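Local coordinates for carboxyl esterase NP (Bacillus subtilis, PDB 4CCW), which catalyses the hydrolysis of carboxylic esters to an alcohol and a carboxylate, using the alpha/beta hydrolase fold, at residues A[39-44]-A[109-114]; A[104-109]-A[137-142]; A[155-161]-A[221-225]; A[182-186]-A[244-248]. All coordinates share one frame; numbering follows the deposited sequence.

Interaction 1. Residues A[39-44]-A[109-114]; sequences TRFGQT and NWLLDV
A beta-hairpin turn is clamped to a helix here: Arg-40, at the turn that joins strands 32-39 and 42-49, grips Asp-113 of helix 104-118. The salt bridge is side-on, with Arg-40 NH2 at 2.9 Å from Asp-113 OD1 and Arg-40 NE at 3.1 Å from Asp-113 OD2. Both oxygens are met on their syn sides, and the guanidinium and carboxylate planes lie 23° apart. Asp-113 OD2 also accepts the backbone N of Arg-40 (2.8 Å) on its anti side, from the face of the carboxylate opposite to NE, so three bonds fix this acid. The Arg-40 chain folds back through its bend at chi3 (80°), which brings the guanidinium down over Asn-109; CB of Asn-109 sits beneath its centre and the amide stacks nearly parallel to it. Farther in, Trp-110 turns the edge of its indole to the hairpin. NE1 of Trp-110 donates to Thr-44 OG1 at 2.9 Å, almost straight (169°) and in the ring plane, while Thr-39 OG1 lies at the same edge, 3.4 Å from Trp-110 CD1. Thr-39 OG1 in turn donates to Gly-42 O (2.7 Å) and accepts from Phe-41 N in an ST turn, stabilising the type I beta turn from within. Phe-41 CD2 rests 3.9 Å from Trp-110 CB. The contact thus runs from exposed charge to buried indole. Val-86 of strand 82-86 packs on Thr-44, Trp-110 and Val-114, His-134 of helix 130-141 touches the indole, and Phe-41 pairs by backbone with Glu-98.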
# COMPACT_ATOMS: atom_id res chain seq x y z
N THR A 39 -12.60 -12.60 -6.01
CA THR A 39 -12.47 -12.89 -4.58
C THR A 39 -13.87 -12.82 -3.98
O THR A 39 -14.80 -12.36 -4.65
CB THR A 39 -11.58 -11.88 -3.82
OG1 THR A 39 -12.27 -10.63 -3.69
CG2 THR A 39 -10.23 -11.66 -4.52
N ARG A 40 -14.02 -13.26 -2.73
CA ARG A 40 -15.34 -13.28 -2.08
C ARG A 40 -15.86 -11.86 -1.84
O ARG A 40 -17.04 -11.65 -1.56
CB ARG A 40 -15.31 -14.08 -0.77
CG ARG A 40 -14.63 -13.38 0.40
CD ARG A 40 -14.45 -14.30 1.60
NE ARG A 40 -13.28 -15.16 1.44
CZ ARG A 40 -12.91 -16.09 2.32
NH1 ARG A 40 -13.62 -16.28 3.44
NH2 ARG A 40 -11.84 -16.83 2.09
N PHE A 41 -14.95 -10.88 -1.94
CA PHE A 41 -15.32 -9.48 -1.81
C PHE A 41 -15.14 -8.68 -3.10
O PHE A 41 -15.12 -7.44 -3.07
CB PHE A 41 -14.59 -8.83 -0.62
CG PHE A 41 -14.94 -9.45 0.70
CD1 PHE A 41 -16.24 -9.42 1.19
CD2 PHE A 41 -13.96 -10.08 1.46
CE1 PHE A 41 -16.56 -10.01 2.40
CE2 PHE A 41 -14.27 -10.67 2.67
CZ PHE A 41 -15.57 -10.63 3.15
N GLY A 42 -15.04 -9.38 -4.23
CA GLY A 42 -15.15 -8.72 -5.52
C GLY A 42 -13.93 -8.83 -6.40
O GLY A 42 -12.89 -9.35 -5.98
N GLN A 43 -14.06 -8.32 -7.62
CA GLN A 43 -13.00 -8.42 -8.63
C GLN A 43 -11.84 -7.50 -8.29
O GLN A 43 -12.00 -6.28 -8.14
CB GLN A 43 -13.54 -8.10 -10.03
CG GLN A 43 -14.68 -9.01 -10.48
CD GLN A 43 -14.22 -10.40 -10.89
OE1 GLN A 43 -13.04 -10.65 -11.09
NE2 GLN A 43 -15.18 -11.31 -11.06
N THR A 44 -10.65 -8.10 -8.20
CA THR A 44 -9.46 -7.44 -7.71
C THR A 44 -8.44 -7.29 -8.83
O THR A 44 -8.05 -8.27 -9.46
CB THR A 44 -8.87 -8.25 -6.53
OG1 THR A 44 -9.83 -8.28 -5.48
CG2 THR A 44 -7.59 -7.62 -6.00
N ASN A 109 -9.21 -12.17 4.76
CA ASN A 109 -9.85 -13.18 3.91
C ASN A 109 -9.86 -12.78 2.43
O ASN A 109 -9.79 -13.64 1.55
CB ASN A 109 -11.28 -13.48 4.38
CG ASN A 109 -11.34 -14.35 5.63
OD1 ASN A 109 -10.39 -15.07 5.95
ND2 ASN A 109 -12.46 -14.28 6.35
N TRP A 110 -9.95 -11.48 2.17
CA TRP A 110 -9.86 -10.96 0.79
C TRP A 110 -8.50 -11.30 0.23
O TRP A 110 -8.38 -11.88 -0.85
CB TRP A 110 -10.14 -9.44 0.75
CG TRP A 110 -9.58 -8.78 -0.49
CD1 TRP A 110 -10.07 -8.88 -1.80
CD2 TRP A 110 -8.38 -7.94 -0.60
NE1 TRP A 110 -9.29 -8.16 -2.67
CE2 TRP A 110 -8.26 -7.58 -2.02
CE3 TRP A 110 -7.44 -7.45 0.31
CZ2 TRP A 110 -7.22 -6.78 -2.48
CZ3 TRP A 110 -6.40 -6.65 -0.17
CH2 TRP A 110 -6.30 -6.32 -1.53
N LEU A 111 -7.46 -10.97 0.99
CA LEU A 111 -6.09 -11.21 0.55
C LEU A 111 -5.78 -12.71 0.47
O LEU A 111 -5.03 -13.14 -0.41
CB LEU A 111 -5.11 -10.47 1.47
CG LEU A 111 -3.66 -10.27 1.00
CD1 LEU A 111 -3.57 -9.74 -0.42
CD2 LEU A 111 -2.95 -9.35 1.97
N LEU A 112 -6.36 -13.50 1.38
CA LEU A 112 -6.28 -14.96 1.31
C LEU A 112 -6.71 -15.43 -0.08
O LEU A 112 -5.95 -16.15 -0.75
CB LEU A 112 -7.16 -15.61 2.40
CG LEU A 112 -7.34 -17.14 2.36
CD1 LEU A 112 -6.01 -17.87 2.54
CD2 LEU A 112 -8.33 -17.61 3.43
N ASP A 113 -7.90 -15.02 -0.51
CA ASP A 113 -8.42 -15.33 -1.85
C ASP A 113 -7.46 -14.95 -2.98
O ASP A 113 -7.25 -15.72 -3.91
CB ASP A 113 -9.76 -14.62 -2.09
CG ASP A 113 -10.88 -15.14 -1.22
OD1 ASP A 113 -10.71 -16.18 -0.54
OD2 ASP A 113 -11.95 -14.51 -1.23
N VAL A 114 -6.91 -13.74 -2.91
CA VAL A 114 -5.92 -13.29 -3.89
C VAL A 114 -4.73 -14.27 -3.95
O VAL A 114 -4.36 -14.73 -5.04
CB VAL A 114 -5.42 -11.87 -3.55
CG1 VAL A 114 -4.26 -11.48 -4.46
CG2 VAL A 114 -6.56 -10.86 -3.66

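Interaction 2. Residues A[104-109]-A[137-142]; sequences RTDYAN and NFLLRM
Asn-137 ND2 donates to the backbone O of Arg-104 at 3.0 Å, the main direct polar bond between helix 104-118 and helix 130-141. The donor is tilted 35° from the carbonyl plane, and the same oxygen takes the helical bond of Ala-108 N from the opposite face, so a first-turn carbonyl serves both helices. The amide of Asn-137 is held from its other end: OD1 accepts Arg-141 NE (3.0 Å); OD1 lies in the guanidinium plane, whereas NE stands above the carbonyl plane of the amide. A water completes the network, donating to Asn-137 OD1 and accepting from Arg-104 NE and Arg-141 NH2. It thereby bridges two like charges, Arg-104 NE and Arg-141 NH2 staying 4.7 Å apart; Arg-104 has stronger partners in the carbonyls of Gly-219 and Ala-217. One face of the Arg-141 guanidinium lies over the peptide between Arg-104 and Thr-105, and its NH1 makes a weak bond to Thr-105 OG1 at 3.3 Å. Extended from CG to NE, the Arg-141 chain lays its CD against Ala-108 CB at 3.5 Å. Ala-108 is also where the backbones come nearest, its CA facing that of Phe-138. Phe-138 turns its ring edge to the carbonyl of Ala-108, CE1 being 3.6 Å from O, and Met-142, the first residue past helix 130-141, brings CE near Asn-109 OD1. The axes of the short segments 104-109 and 137-141 pass 9.6 Å apart, nearly perpendicular (-85°): a helix-helix contact of the alpha/beta hydrolase fold, in which helix 130-141 begins within the GxSxG sequence that probably forms the nucleophile elbow.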
# COMPACT_ATOMS: atom_id res chain seq x y z
N ARG A 104 -11.33 -6.17 9.80
CA ARG A 104 -9.98 -6.65 9.61
C ARG A 104 -9.99 -8.14 9.22
O ARG A 104 -9.15 -8.60 8.46
CB ARG A 104 -9.16 -6.40 10.87
CG ARG A 104 -9.06 -4.91 11.19
CD ARG A 104 -7.96 -4.63 12.22
NE ARG A 104 -8.30 -5.12 13.56
CZ ARG A 104 -9.11 -4.48 14.40
NH1 ARG A 104 -9.70 -3.32 14.06
NH2 ARG A 104 -9.34 -5.01 15.60
N THR A 105 -10.97 -8.88 9.72
CA THR A 105 -11.14 -10.27 9.31
C THR A 105 -11.45 -10.36 7.80
O THR A 105 -10.82 -11.13 7.08
CB THR A 105 -12.23 -10.96 10.14
OG1 THR A 105 -11.81 -11.00 11.51
CG2 THR A 105 -12.47 -12.39 9.66
N ASP A 106 -12.41 -9.55 7.34
CA ASP A 106 -12.80 -9.51 5.93
C ASP A 106 -11.61 -9.22 5.03
O ASP A 106 -11.38 -9.93 4.05
CB ASP A 106 -13.88 -8.45 5.69
CG ASP A 106 -15.25 -8.86 6.23
OD1 ASP A 106 -15.52 -10.07 6.36
OD2 ASP A 106 -16.06 -7.95 6.52
N TYR A 107 -10.84 -8.19 5.37
CA TYR A 107 -9.68 -7.82 4.57
C TYR A 107 -8.61 -8.93 4.49
O TYR A 107 -8.04 -9.14 3.43
CB TYR A 107 -9.09 -6.50 5.06
CG TYR A 107 -9.90 -5.26 4.68
CD1 TYR A 107 -10.21 -4.97 3.34
CD2 TYR A 107 -10.31 -4.35 5.66
CE1 TYR A 107 -10.92 -3.81 3.00
CE2 TYR A 107 -11.03 -3.20 5.33
CZ TYR A 107 -11.33 -2.93 4.01
OH TYR A 107 -12.04 -1.79 3.69
N ALA A 108 -8.34 -9.62 5.60
CA ALA A 108 -7.40 -10.74 5.56
C ALA A 108 -7.91 -11.89 4.67
O ALA A 108 -7.14 -12.49 3.92
CB ALA A 108 -7.07 -11.25 6.95
N ASN A 109 -9.21 -12.17 4.76
CA ASN A 109 -9.85 -13.18 3.91
C ASN A 109 -9.86 -12.78 2.43
O ASN A 109 -9.79 -13.64 1.55
CB ASN A 109 -11.28 -13.48 4.38
CG ASN A 109 -11.34 -14.35 5.63
OD1 ASN A 109 -10.39 -15.07 5.95
ND2 ASN A 109 -12.46 -14.28 6.35
N ASN A 137 -1.66 -6.84 9.27
CA ASN A 137 -2.86 -7.56 9.66
C ASN A 137 -2.80 -9.01 9.12
O ASN A 137 -3.14 -9.98 9.83
CB ASN A 137 -4.11 -6.82 9.16
CG ASN A 137 -5.41 -7.50 9.58
OD1 ASN A 137 -5.72 -7.60 10.77
ND2 ASN A 137 -6.18 -7.94 8.61
N PHE A 138 -2.32 -9.15 7.89
CA PHE A 138 -2.27 -10.47 7.22
C PHE A 138 -1.22 -11.39 7.82
O PHE A 138 -1.48 -12.57 8.07
CB PHE A 138 -2.07 -10.29 5.71
CG PHE A 138 -2.20 -11.57 4.91
CD1 PHE A 138 -3.46 -12.12 4.66
CD2 PHE A 138 -1.08 -12.20 4.39
CE1 PHE A 138 -3.59 -13.29 3.91
CE2 PHE A 138 -1.20 -13.36 3.64
CZ PHE A 138 -2.46 -13.90 3.40
N LEU A 139 -0.02 -10.87 8.02
CA LEU A 139 1.06 -11.70 8.56
C LEU A 139 0.76 -12.15 9.99
O LEU A 139 1.20 -13.23 10.39
CB LEU A 139 2.43 -11.01 8.42
CG LEU A 139 2.74 -9.79 9.30
CD1 LEU A 139 3.35 -10.23 10.63
CD2 LEU A 139 3.67 -8.82 8.58
N LEU A 140 0.03 -11.35 10.76
CA LEU A 140 -0.34 -11.74 12.12
C LEU A 140 -1.38 -12.85 12.12
O LEU A 140 -1.37 -13.71 12.98
CB LEU A 140 -0.85 -10.54 12.93
CG LEU A 140 0.18 -9.49 13.36
CD1 LEU A 140 -0.50 -8.37 14.12
CD2 LEU A 140 1.29 -10.09 14.21
N ARG A 141 -2.28 -12.81 11.14
CA ARG A 141 -3.36 -13.81 11.06
C ARG A 141 -2.92 -15.10 10.37
O ARG A 141 -3.40 -16.19 10.72
CB ARG A 141 -4.60 -13.23 10.38
CG ARG A 141 -5.34 -12.21 11.24
CD ARG A 141 -6.23 -11.32 10.39
NE ARG A 141 -6.97 -10.35 11.19
CZ ARG A 141 -8.11 -10.61 11.82
NH1 ARG A 141 -8.66 -11.82 11.76
NH2 ARG A 141 -8.69 -9.66 12.53
N MET A 142 -2.00 -14.98 9.41
CA MET A 142 -1.62 -16.09 8.53
C MET A 142 -0.12 -16.17 8.24
O MET A 142 0.29 -16.08 7.08
CB MET A 142 -2.39 -15.98 7.22
CG MET A 142 -3.88 -15.80 7.45
SD MET A 142 -4.83 -16.36 6.05
CE MET A 142 -6.45 -15.74 6.50
O HOH W 1 -6.67 -7.76 13.54

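Interaction 3. Residues A[155-161]-A[221-225]; sequences AETFLPF and PYVFT
Thr-157 and Val-223 form a single beta bridge between two loops, their CA atoms 4.3 Å apart. Thr-157 N donates to Tyr-222 O (2.9 Å) and Phe-224 N to Thr-157 O (3.0 Å). Thr-157 O also lies at the edge of the Phe-224 ring, while Thr-157 CG2 runs beside that ring, 3.8 Å from CD2. With its CG1 anti to the backbone N (chi1 173°), Val-223 turns CG2 into the bend of 155-161, 3.6 Å from Pro-160 N, and CG1 faces Phe-158 O. Glu-156 OE1 is 3.4 Å from Pro-221 CB, and Phe-161 CE2 meets the same proline carbon obliquely. Phe-161 N holds the Glu-156 side chain by donating to its OE2 at 165°, and Glu-156 CG lies over the centre of the Phe-161 ring. Thr-157 OG1 donates to Ala-155 O at 2.8 Å. The bridge ties the loop after strand 146-152 to that before helix 226-230 beside the active site, the Ala-155 side chain about 6 Å from that of His-273, the probable proton acceptor. Arg-255 of helix 249-259 binds the carbonyls of Phe-158 and Phe-224, Met-136 and Leu-140 of helix 130-141 pack on Phe-224, and Phe-161 stacks on Phe-165 of helix 163-171.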
# COMPACT_ATOMS: atom_id res chain seq x y z
N ALA A 155 0.06 2.81 7.62
CA ALA A 155 -1.06 3.56 8.17
C ALA A 155 -1.28 3.03 9.58
O ALA A 155 -1.47 1.83 9.77
CB ALA A 155 -2.32 3.37 7.35
N GLU A 156 -1.22 3.93 10.55
CA GLU A 156 -1.29 3.57 11.97
C GLU A 156 -0.41 2.36 12.28
O GLU A 156 0.80 2.47 12.11
CB GLU A 156 -2.76 3.47 12.43
CG GLU A 156 -3.36 4.87 12.50
CD GLU A 156 -4.59 4.95 13.40
OE1 GLU A 156 -5.23 3.91 13.68
OE2 GLU A 156 -4.91 6.06 13.84
N THR A 157 -1.00 1.23 12.66
CA THR A 157 -0.25 -0.03 12.92
C THR A 157 0.52 0.00 14.24
O THR A 157 0.22 -0.76 15.16
CB THR A 157 0.67 -0.41 11.72
OG1 THR A 157 -0.12 -0.47 10.52
CG2 THR A 157 1.39 -1.78 11.95
N PHE A 158 1.52 0.89 14.35
CA PHE A 158 2.26 1.05 15.61
C PHE A 158 1.78 2.23 16.46
O PHE A 158 1.73 2.13 17.68
CB PHE A 158 3.77 1.12 15.34
CG PHE A 158 4.27 -0.05 14.56
CD1 PHE A 158 4.38 -1.31 15.16
CD2 PHE A 158 4.58 0.08 13.22
CE1 PHE A 158 4.81 -2.40 14.43
CE2 PHE A 158 5.03 -1.00 12.49
CZ PHE A 158 5.14 -2.25 13.09
N LEU A 159 1.41 3.33 15.81
CA LEU A 159 0.95 4.53 16.49
C LEU A 159 -0.31 5.02 15.82
O LEU A 159 -0.49 4.77 14.63
CB LEU A 159 1.97 5.67 16.37
CG LEU A 159 3.32 5.55 17.06
CD1 LEU A 159 4.08 6.85 16.82
CD2 LEU A 159 3.14 5.28 18.55
N PRO A 160 -1.18 5.75 16.56
CA PRO A 160 -2.33 6.36 15.90
C PRO A 160 -1.91 7.55 15.05
O PRO A 160 -0.83 8.10 15.28
CB PRO A 160 -3.20 6.86 17.05
CG PRO A 160 -2.31 6.92 18.24
CD PRO A 160 -1.16 5.99 18.02
N PHE A 161 -2.74 7.93 14.08
CA PHE A 161 -2.45 9.08 13.25
C PHE A 161 -2.36 10.35 14.07
O PHE A 161 -3.10 10.54 15.05
CB PHE A 161 -3.60 9.34 12.25
CG PHE A 161 -3.71 8.33 11.15
CD1 PHE A 161 -2.63 8.02 10.33
CD2 PHE A 161 -4.96 7.75 10.87
CE1 PHE A 161 -2.77 7.12 9.28
CE2 PHE A 161 -5.10 6.84 9.83
CZ PHE A 161 -4.00 6.53 9.03
N PRO A 221 -8.58 2.42 10.04
CA PRO A 221 -7.23 2.12 10.52
C PRO A 221 -7.25 1.45 11.88
O PRO A 221 -8.28 1.44 12.55
CB PRO A 221 -6.58 3.51 10.61
CG PRO A 221 -7.72 4.41 10.90
CD PRO A 221 -8.85 3.87 10.07
N TYR A 222 -6.10 0.89 12.27
CA TYR A 222 -6.01 0.13 13.51
C TYR A 222 -4.60 0.23 14.06
O TYR A 222 -3.64 0.28 13.30
CB TYR A 222 -6.41 -1.34 13.28
CG TYR A 222 -6.34 -2.21 14.53
CD1 TYR A 222 -7.17 -1.95 15.63
CD2 TYR A 222 -5.43 -3.27 14.63
CE1 TYR A 222 -7.12 -2.73 16.78
CE2 TYR A 222 -5.37 -4.05 15.77
CZ TYR A 222 -6.21 -3.77 16.84
OH TYR A 222 -6.15 -4.52 17.99
N VAL A 223 -4.49 0.28 15.39
CA VAL A 223 -3.21 0.21 16.09
C VAL A 223 -3.17 -1.12 16.83
O VAL A 223 -4.02 -1.39 17.68
CB VAL A 223 -3.07 1.38 17.07
CG1 VAL A 223 -1.81 1.22 17.94
CG2 VAL A 223 -2.98 2.69 16.28
N PHE A 224 -2.20 -1.96 16.51
CA PHE A 224 -2.14 -3.29 17.12
C PHE A 224 -1.76 -3.18 18.59
O PHE A 224 -0.95 -2.33 18.96
CB PHE A 224 -1.16 -4.19 16.35
CG PHE A 224 -1.62 -4.49 14.96
CD1 PHE A 224 -2.46 -5.59 14.71
CD2 PHE A 224 -1.27 -3.66 13.90
CE1 PHE A 224 -2.92 -5.85 13.42
CE2 PHE A 224 -1.75 -3.91 12.61
CZ PHE A 224 -2.56 -5.01 12.37
N THR A 225 -2.33 -4.05 19.42
CA THR A 225 -2.03 -4.05 20.84
C THR A 225 -0.59 -4.55 21.08
O THR A 225 0.06 -5.13 20.19
CB THR A 225 -2.98 -4.96 21.63
OG1 THR A 225 -2.77 -6.33 21.25
CG2 THR A 225 -4.46 -4.54 21.41

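Interaction 4. Residues A[182-186]-A[244-248]; sequences LNWMM and EVIYD
The loop after strand 236-241, which carries the likely acid of the catalytic triad, Glu-244, here meets the end of helix 177-185 beside the active site. Its Val-245 presses a methyl onto Trp-184. CG2 of Val-245 stands 3.5 Å from the centroid of the six-membered indole ring, only 12° off the normal, a clear CH-pi contact over the face. With Trp-184 CG anti to the backbone N (chi1 170°), the indole reaches across to the loop. Val-245 CG1 meets the helix backbone instead, 3.6 Å from Trp-184 O. Alongside, Ile-246 offers CG2 to the methyl end of Met-185, 4.0 Å from its CE, a bend at chi3 turning that methyl aside from the chain. Glu-244 holds the loop from within: its OE2 accepts Val-245 N at 2.7 Å and Ile-246 N at 2.9 Å, the latter from above the carboxylate plane. Its other oxygen, OE1, takes ND1 of His-273, the probable proton acceptor. Tyr-168 stacks on the Trp-184 indole, and the Met-185 side chain lies about 4 Å, nearest atoms, from the bound (2-hydroxyethoxy)acetic acid. Between the segments the contact is therefore apolar, a methyl-on-indole and methyl-on-methyl packing, whereas the polar bonds run along the loop; the two backbone N-H groups hold OE2 of Glu-244, which probably helps OE1 to orient His-273.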
# COMPACT_ATOMS: atom_id res chain seq x y z
N LEU A 182 -0.30 17.26 -0.76
CA LEU A 182 1.01 16.85 -1.28
C LEU A 182 2.19 17.69 -0.74
O LEU A 182 3.26 17.15 -0.44
CB LEU A 182 0.99 16.79 -2.81
CG LEU A 182 0.16 15.64 -3.40
CD1 LEU A 182 0.09 15.74 -4.92
CD2 LEU A 182 0.68 14.27 -2.96
N ASN A 183 1.97 18.99 -0.60
CA ASN A 183 3.00 19.88 -0.06
C ASN A 183 3.26 19.60 1.42
O ASN A 183 4.39 19.74 1.90
CB ASN A 183 2.60 21.34 -0.27
CG ASN A 183 2.58 21.74 -1.75
OD1 ASN A 183 2.99 20.96 -2.62
ND2 ASN A 183 2.11 22.95 -2.03
N TRP A 184 2.22 19.19 2.13
CA TRP A 184 2.33 18.77 3.51
C TRP A 184 3.08 17.47 3.63
O TRP A 184 4.00 17.37 4.43
CB TRP A 184 0.94 18.65 4.12
CG TRP A 184 0.88 17.99 5.48
CD1 TRP A 184 1.34 18.49 6.70
CD2 TRP A 184 0.27 16.69 5.80
NE1 TRP A 184 1.06 17.61 7.72
CE2 TRP A 184 0.43 16.51 7.25
CE3 TRP A 184 -0.37 15.68 5.07
CZ2 TRP A 184 -0.04 15.38 7.91
CZ3 TRP A 184 -0.83 14.54 5.75
CH2 TRP A 184 -0.67 14.40 7.13
N MET A 185 2.71 16.49 2.81
CA MET A 185 3.27 15.14 2.91
C MET A 185 4.67 15.05 2.32
O MET A 185 5.46 14.19 2.71
CB MET A 185 2.32 14.14 2.24
CG MET A 185 2.75 12.69 2.36
SD MET A 185 1.43 11.56 1.90
CE MET A 185 0.56 11.51 3.46
N MET A 186 4.98 15.91 1.36
CA MET A 186 6.25 15.79 0.65
C MET A 186 7.08 17.07 0.68
O MET A 186 6.57 18.14 0.41
CB MET A 186 5.99 15.34 -0.78
CG MET A 186 5.06 14.14 -0.82
SD MET A 186 4.82 13.41 -2.44
CE MET A 186 6.47 12.82 -2.79
N GLU A 244 8.52 12.01 7.89
CA GLU A 244 7.14 11.51 8.09
C GLU A 244 6.25 12.52 8.81
O GLU A 244 6.70 13.19 9.74
CB GLU A 244 7.15 10.17 8.85
CG GLU A 244 5.76 9.61 9.15
CD GLU A 244 4.98 9.29 7.88
OE1 GLU A 244 5.11 8.16 7.36
OE2 GLU A 244 4.25 10.20 7.41
N VAL A 245 4.99 12.62 8.38
CA VAL A 245 4.04 13.59 8.94
C VAL A 245 2.81 12.92 9.56
O VAL A 245 2.06 13.58 10.30
CB VAL A 245 3.54 14.59 7.88
CG1 VAL A 245 4.67 15.52 7.42
CG2 VAL A 245 2.88 13.85 6.71
N ILE A 246 2.57 11.65 9.25
CA ILE A 246 1.32 11.01 9.71
C ILE A 246 1.38 10.58 11.17
O ILE A 246 0.35 10.36 11.81
CB ILE A 246 0.83 9.84 8.79
CG1 ILE A 246 1.71 8.59 8.90
CG2 ILE A 246 0.68 10.34 7.33
CD1 ILE A 246 1.01 7.27 8.55
N TYR A 247 2.62 10.46 11.68
CA TYR A 247 2.93 10.29 13.10
C TYR A 247 4.42 10.55 13.26
O TYR A 247 5.13 10.86 12.28
CB TYR A 247 2.51 8.90 13.61
CG TYR A 247 2.86 7.77 12.66
CD1 TYR A 247 4.18 7.64 12.18
CD2 TYR A 247 1.90 6.86 12.24
CE1 TYR A 247 4.51 6.64 11.29
CE2 TYR A 247 2.22 5.84 11.36
CZ TYR A 247 3.54 5.73 10.90
OH TYR A 247 3.87 4.74 10.02
N ASP A 248 4.93 10.45 14.48
CA ASP A 248 6.36 10.64 14.70
C ASP A 248 7.11 9.35 14.36
O ASP A 248 6.80 8.29 14.93
CB ASP A 248 6.61 11.08 16.15
CG ASP A 248 8.09 11.34 16.43
OD1 ASP A 248 8.95 10.49 16.13
OD2 ASP A 248 8.39 12.41 16.99

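How the interactions relate
Interactions 1 and 2 share helix 104-118 and Asn-109, touching where Phe-41 packs on Asp-106 and Leu-111 on Phe-138. All four are partly buried; interactions 1 and 2 end in exposed arginines, one using a salt bridge and the other an amide and a water, while the touching residues of interaction 4 include none that is exposed. Interaction 3 joins loops by a backbone bridge; it reaches interaction 2 through the cation-pi pair of Arg-104 with Tyr-222 and through Leu-140 against Phe-224. Interaction 4, apolar across its segments, lies nearest His-273, the probable proton acceptor, and meets interaction 3 at Phe-161 and Ile-246. Interactions 1 and 4, centres 31 Å apart, lie on opposite sides of the chain's centre.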